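Local coordinates for PDZ domain protein (Parabacteroides distasonis, PDB 4L8N) that is of unknown function but joins PDZ domains to a DUF4136 domain and binds magnesium, at residues D141-I153 with L177-Q189. Sequence-based numbering, arbitrary orientation.
Sequences DFGNFKTFAFSTI and LTVDIAKPDLLIQ
A beta-alpha-beta unit, strand 147-150, helix 158-175 and strand 178-179, forms one end of the mixed sheet of the DUF4136 region, and its first strand is gripped on both edges by 177-189. Along one edge Thr178 N donates to Lys146 O, Phe148 N to Thr178 O and Asp180 N to Phe148 O. The chain then turns over through 180-185 and returns along the other edge, where Leu186 N bonds Thr147 O and Ile188 N bonds Ala149 O at 2.9 Å, and Ala149 N and Ser151 N donate to Leu186 O and Ile188 O, all three strands running parallel.

Asp185 ties the turn to the start of strand 147-150. Its OD2 takes Lys146 N on the anti side at 2.8 Å and Thr147 N from above the carboxylate plane at 3.2 Å, two backbone donors that fix the carboxylate and would probably favour its charged form. In return Asp185 N reaches Thr147 OG1 (2.9 Å), and a water links this hydroxyl to Asp180 OD2. Leu186 CD2 packs on Phe145 CB, just before the strand, the side chains crossing at about a right angle. Ala149 CB rests against Pro184 CG at 3.6 Å.

The opposite face is apolar. One face of the Phe148 ring lies over Val179 CA, offset toward the rim, its CZ 3.5 Å from Val179 CG2, while Ile188 CD1 presses on Phe148 CB at 3.5 Å. Phe150 lies alongside Ile188.

Gln189 NE2 donates to Ser151 OG, and its OE1 hydrogen-bonds Ser137 OG of the second subunit. Helix 158-175 packs over the apolar face, with Leu172 against Ile188, Asn165 against Phe150 and Glu169 against Val179. Beyond strand 186-196 the sheet continues antiparallel into strand 240-250, and Leu259 of strand 258-268 touches Phe145 and Leu186.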
# COMPACT_ATOMS: atom_id res chain seq x y z
N ASP A 141 -14.92 -19.51 12.11
CA ASP A 141 -14.11 -20.51 11.44
C ASP A 141 -14.50 -20.60 9.95
O ASP A 141 -15.67 -20.83 9.62
CB ASP A 141 -14.21 -21.88 12.13
CG ASP A 141 -12.99 -22.72 11.82
OD1 ASP A 141 -12.96 -23.37 10.75
OD2 ASP A 141 -12.00 -22.63 12.58
N PHE A 142 -13.51 -20.41 9.05
CA PHE A 142 -13.69 -20.47 7.59
C PHE A 142 -14.13 -21.86 7.12
O PHE A 142 -14.69 -21.98 6.04
CB PHE A 142 -12.41 -20.01 6.84
CG PHE A 142 -12.10 -18.53 6.92
CD1 PHE A 142 -13.10 -17.60 7.23
CD2 PHE A 142 -10.83 -18.05 6.62
CE1 PHE A 142 -12.82 -16.23 7.29
CE2 PHE A 142 -10.56 -16.67 6.67
CZ PHE A 142 -11.56 -15.78 7.00
N GLY A 143 -13.92 -22.88 7.95
CA GLY A 143 -14.37 -24.24 7.68
C GLY A 143 -15.88 -24.41 7.67
O GLY A 143 -16.38 -25.44 7.22
N ASN A 144 -16.65 -23.38 8.13
CA ASN A 144 -18.11 -23.41 8.13
C ASN A 144 -18.68 -23.20 6.72
O ASN A 144 -19.87 -23.43 6.51
CB ASN A 144 -18.70 -22.34 9.06
CG ASN A 144 -18.35 -22.45 10.54
OD1 ASN A 144 -18.38 -21.45 11.26
ND2 ASN A 144 -18.05 -23.64 11.04
N PHE A 145 -17.85 -22.73 5.78
CA PHE A 145 -18.26 -22.40 4.42
C PHE A 145 -17.66 -23.42 3.46
O PHE A 145 -16.45 -23.49 3.29
CB PHE A 145 -17.81 -20.96 4.11
CG PHE A 145 -18.24 -19.99 5.19
CD1 PHE A 145 -19.52 -19.46 5.21
CD2 PHE A 145 -17.37 -19.64 6.22
CE1 PHE A 145 -19.93 -18.59 6.23
CE2 PHE A 145 -17.78 -18.79 7.26
CZ PHE A 145 -19.06 -18.27 7.25
N LYS A 146 -18.52 -24.25 2.85
CA LYS A 146 -18.06 -25.35 2.01
C LYS A 146 -18.32 -25.17 0.50
O LYS A 146 -17.69 -25.85 -0.31
CB LYS A 146 -18.72 -26.66 2.50
CG LYS A 146 -18.44 -27.04 3.98
CD LYS A 146 -17.00 -27.57 4.24
CE LYS A 146 -16.85 -28.24 5.59
NZ LYS A 146 -15.46 -28.76 5.82
N THR A 147 -19.24 -24.27 0.12
CA THR A 147 -19.63 -24.08 -1.28
C THR A 147 -19.55 -22.62 -1.72
O THR A 147 -19.70 -21.68 -0.92
CB THR A 147 -21.07 -24.64 -1.57
OG1 THR A 147 -22.07 -23.83 -0.96
CG2 THR A 147 -21.24 -26.09 -1.13
N PHE A 148 -19.33 -22.44 -3.04
CA PHE A 148 -19.21 -21.12 -3.61
C PHE A 148 -19.86 -21.03 -4.98
O PHE A 148 -20.20 -22.03 -5.60
CB PHE A 148 -17.73 -20.72 -3.69
CG PHE A 148 -16.90 -21.50 -4.68
CD1 PHE A 148 -16.45 -22.79 -4.38
CD2 PHE A 148 -16.53 -20.94 -5.90
CE1 PHE A 148 -15.72 -23.52 -5.30
CE2 PHE A 148 -15.79 -21.67 -6.82
CZ PHE A 148 -15.37 -22.95 -6.51
N ALA A 149 -20.03 -19.80 -5.44
CA ALA A 149 -20.52 -19.42 -6.75
C ALA A 149 -19.97 -18.04 -7.05
O ALA A 149 -19.56 -17.33 -6.13
CB ALA A 149 -22.04 -19.43 -6.79
N PHE A 150 -19.89 -17.68 -8.32
CA PHE A 150 -19.37 -16.38 -8.70
C PHE A 150 -20.49 -15.39 -8.82
O PHE A 150 -21.61 -15.77 -9.15
CB PHE A 150 -18.57 -16.47 -10.00
CG PHE A 150 -17.34 -17.31 -9.79
CD1 PHE A 150 -16.19 -16.77 -9.22
CD2 PHE A 150 -17.35 -18.67 -10.08
CE1 PHE A 150 -15.07 -17.56 -8.98
CE2 PHE A 150 -16.24 -19.47 -9.81
CZ PHE A 150 -15.09 -18.90 -9.28
N SER A 151 -20.21 -14.11 -8.52
CA SER A 151 -21.21 -13.07 -8.66
C SER A 151 -21.39 -12.76 -10.17
O SER A 151 -20.51 -13.10 -10.98
CB SER A 151 -20.87 -11.84 -7.83
OG SER A 151 -19.74 -11.10 -8.26
N THR A 152 -22.58 -12.24 -10.55
CA THR A 152 -23.00 -11.87 -11.92
C THR A 152 -21.86 -11.22 -12.73
O THR A 152 -21.20 -10.29 -12.26
CB THR A 152 -24.22 -10.92 -11.85
OG1 THR A 152 -25.11 -11.34 -10.81
CG2 THR A 152 -24.96 -10.82 -13.19
N ILE A 153 -21.66 -11.73 -13.94
CA ILE A 153 -20.60 -11.26 -14.81
C ILE A 153 -21.00 -9.93 -15.50
O ILE A 153 -22.13 -9.81 -16.00
CB ILE A 153 -20.20 -12.40 -15.81
CG1 ILE A 153 -19.17 -13.35 -15.14
CG2 ILE A 153 -19.66 -11.87 -17.17
CD1 ILE A 153 -19.00 -14.74 -15.77
N LEU A 177 -13.26 -26.98 -1.67
CA LEU A 177 -14.52 -26.26 -1.76
C LEU A 177 -15.24 -26.73 -3.03
O LEU A 177 -14.63 -27.28 -3.95
CB LEU A 177 -14.34 -24.72 -1.74
CG LEU A 177 -13.69 -24.10 -0.47
CD1 LEU A 177 -13.69 -22.59 -0.56
CD2 LEU A 177 -14.42 -24.52 0.82
N THR A 178 -16.56 -26.56 -3.06
CA THR A 178 -17.30 -27.04 -4.21
C THR A 178 -18.29 -25.97 -4.72
O THR A 178 -18.79 -25.13 -3.94
CB THR A 178 -17.94 -28.39 -3.88
OG1 THR A 178 -18.74 -28.79 -4.99
CG2 THR A 178 -18.74 -28.39 -2.57
N VAL A 179 -18.51 -25.95 -6.05
CA VAL A 179 -19.44 -25.01 -6.68
C VAL A 179 -20.91 -25.47 -6.42
O VAL A 179 -21.22 -26.67 -6.46
CB VAL A 179 -19.18 -24.84 -8.20
CG1 VAL A 179 -20.07 -23.76 -8.80
CG2 VAL A 179 -17.72 -24.55 -8.50
N ASP A 180 -21.78 -24.49 -6.13
CA ASP A 180 -23.23 -24.64 -5.98
C ASP A 180 -23.83 -23.31 -6.38
O ASP A 180 -23.76 -22.37 -5.60
CB ASP A 180 -23.61 -25.05 -4.54
CG ASP A 180 -25.11 -25.22 -4.28
OD1 ASP A 180 -25.85 -25.57 -5.23
OD2 ASP A 180 -25.53 -25.05 -3.12
N ILE A 181 -24.35 -23.19 -7.62
CA ILE A 181 -24.90 -21.92 -8.11
C ILE A 181 -26.26 -21.62 -7.46
O ILE A 181 -26.64 -20.46 -7.32
CB ILE A 181 -25.00 -21.90 -9.67
CG1 ILE A 181 -23.62 -22.12 -10.34
CG2 ILE A 181 -25.64 -20.58 -10.18
CD1 ILE A 181 -23.71 -22.58 -11.80
N ALA A 182 -26.96 -22.67 -7.04
CA ALA A 182 -28.27 -22.56 -6.42
C ALA A 182 -28.21 -21.90 -5.04
O ALA A 182 -28.75 -20.80 -4.88
CB ALA A 182 -28.91 -23.93 -6.32
N LYS A 183 -27.55 -22.52 -4.06
CA LYS A 183 -27.51 -21.96 -2.70
C LYS A 183 -26.06 -21.95 -2.16
O LYS A 183 -25.75 -22.72 -1.23
CB LYS A 183 -28.47 -22.75 -1.79
CG LYS A 183 -29.34 -21.87 -0.92
CD LYS A 183 -30.29 -22.70 -0.07
CE LYS A 183 -31.01 -21.89 0.98
NZ LYS A 183 -31.81 -20.77 0.39
N PRO A 184 -25.16 -21.12 -2.73
CA PRO A 184 -23.77 -21.11 -2.24
C PRO A 184 -23.61 -20.53 -0.83
O PRO A 184 -24.34 -19.61 -0.43
CB PRO A 184 -23.04 -20.23 -3.25
CG PRO A 184 -24.09 -19.36 -3.81
CD PRO A 184 -25.35 -20.15 -3.83
N ASP A 185 -22.64 -21.10 -0.07
CA ASP A 185 -22.27 -20.62 1.27
C ASP A 185 -21.54 -19.30 1.13
O ASP A 185 -21.66 -18.42 1.98
CB ASP A 185 -21.36 -21.65 1.99
CG ASP A 185 -22.02 -22.94 2.45
OD1 ASP A 185 -23.25 -22.92 2.74
OD2 ASP A 185 -21.30 -23.94 2.61
N LEU A 186 -20.80 -19.16 0.01
CA LEU A 186 -19.98 -17.99 -0.35
C LEU A 186 -20.22 -17.50 -1.75
O LEU A 186 -20.35 -18.28 -2.68
CB LEU A 186 -18.48 -18.36 -0.28
CG LEU A 186 -17.97 -18.98 0.99
CD1 LEU A 186 -16.63 -19.63 0.77
CD2 LEU A 186 -17.94 -17.96 2.10
N LEU A 187 -20.12 -16.19 -1.92
CA LEU A 187 -20.14 -15.55 -3.22
C LEU A 187 -18.75 -14.97 -3.50
O LEU A 187 -18.19 -14.27 -2.64
CB LEU A 187 -21.22 -14.48 -3.24
CG LEU A 187 -21.55 -13.87 -4.61
CD1 LEU A 187 -22.44 -14.82 -5.43
CD2 LEU A 187 -22.23 -12.50 -4.44
N ILE A 188 -18.16 -15.28 -4.68
CA ILE A 188 -16.85 -14.71 -5.03
C ILE A 188 -17.07 -13.51 -5.95
O ILE A 188 -17.85 -13.58 -6.90
CB ILE A 188 -15.82 -15.75 -5.60
CG1 ILE A 188 -15.21 -16.61 -4.46
CG2 ILE A 188 -14.65 -15.06 -6.30
CD1 ILE A 188 -15.99 -17.68 -3.99
N GLN A 189 -16.42 -12.39 -5.63
CA GLN A 189 -16.49 -11.14 -6.38
C GLN A 189 -15.08 -10.63 -6.71
O GLN A 189 -14.20 -10.64 -5.86
CB GLN A 189 -17.26 -10.08 -5.58
CG GLN A 189 -17.84 -8.93 -6.42
CD GLN A 189 -19.04 -8.25 -5.75
OE1 GLN A 189 -18.91 -7.48 -4.78
NE2 GLN A 189 -20.25 -8.52 -6.27
O HOH W 1 -24.49 -25.30 -0.58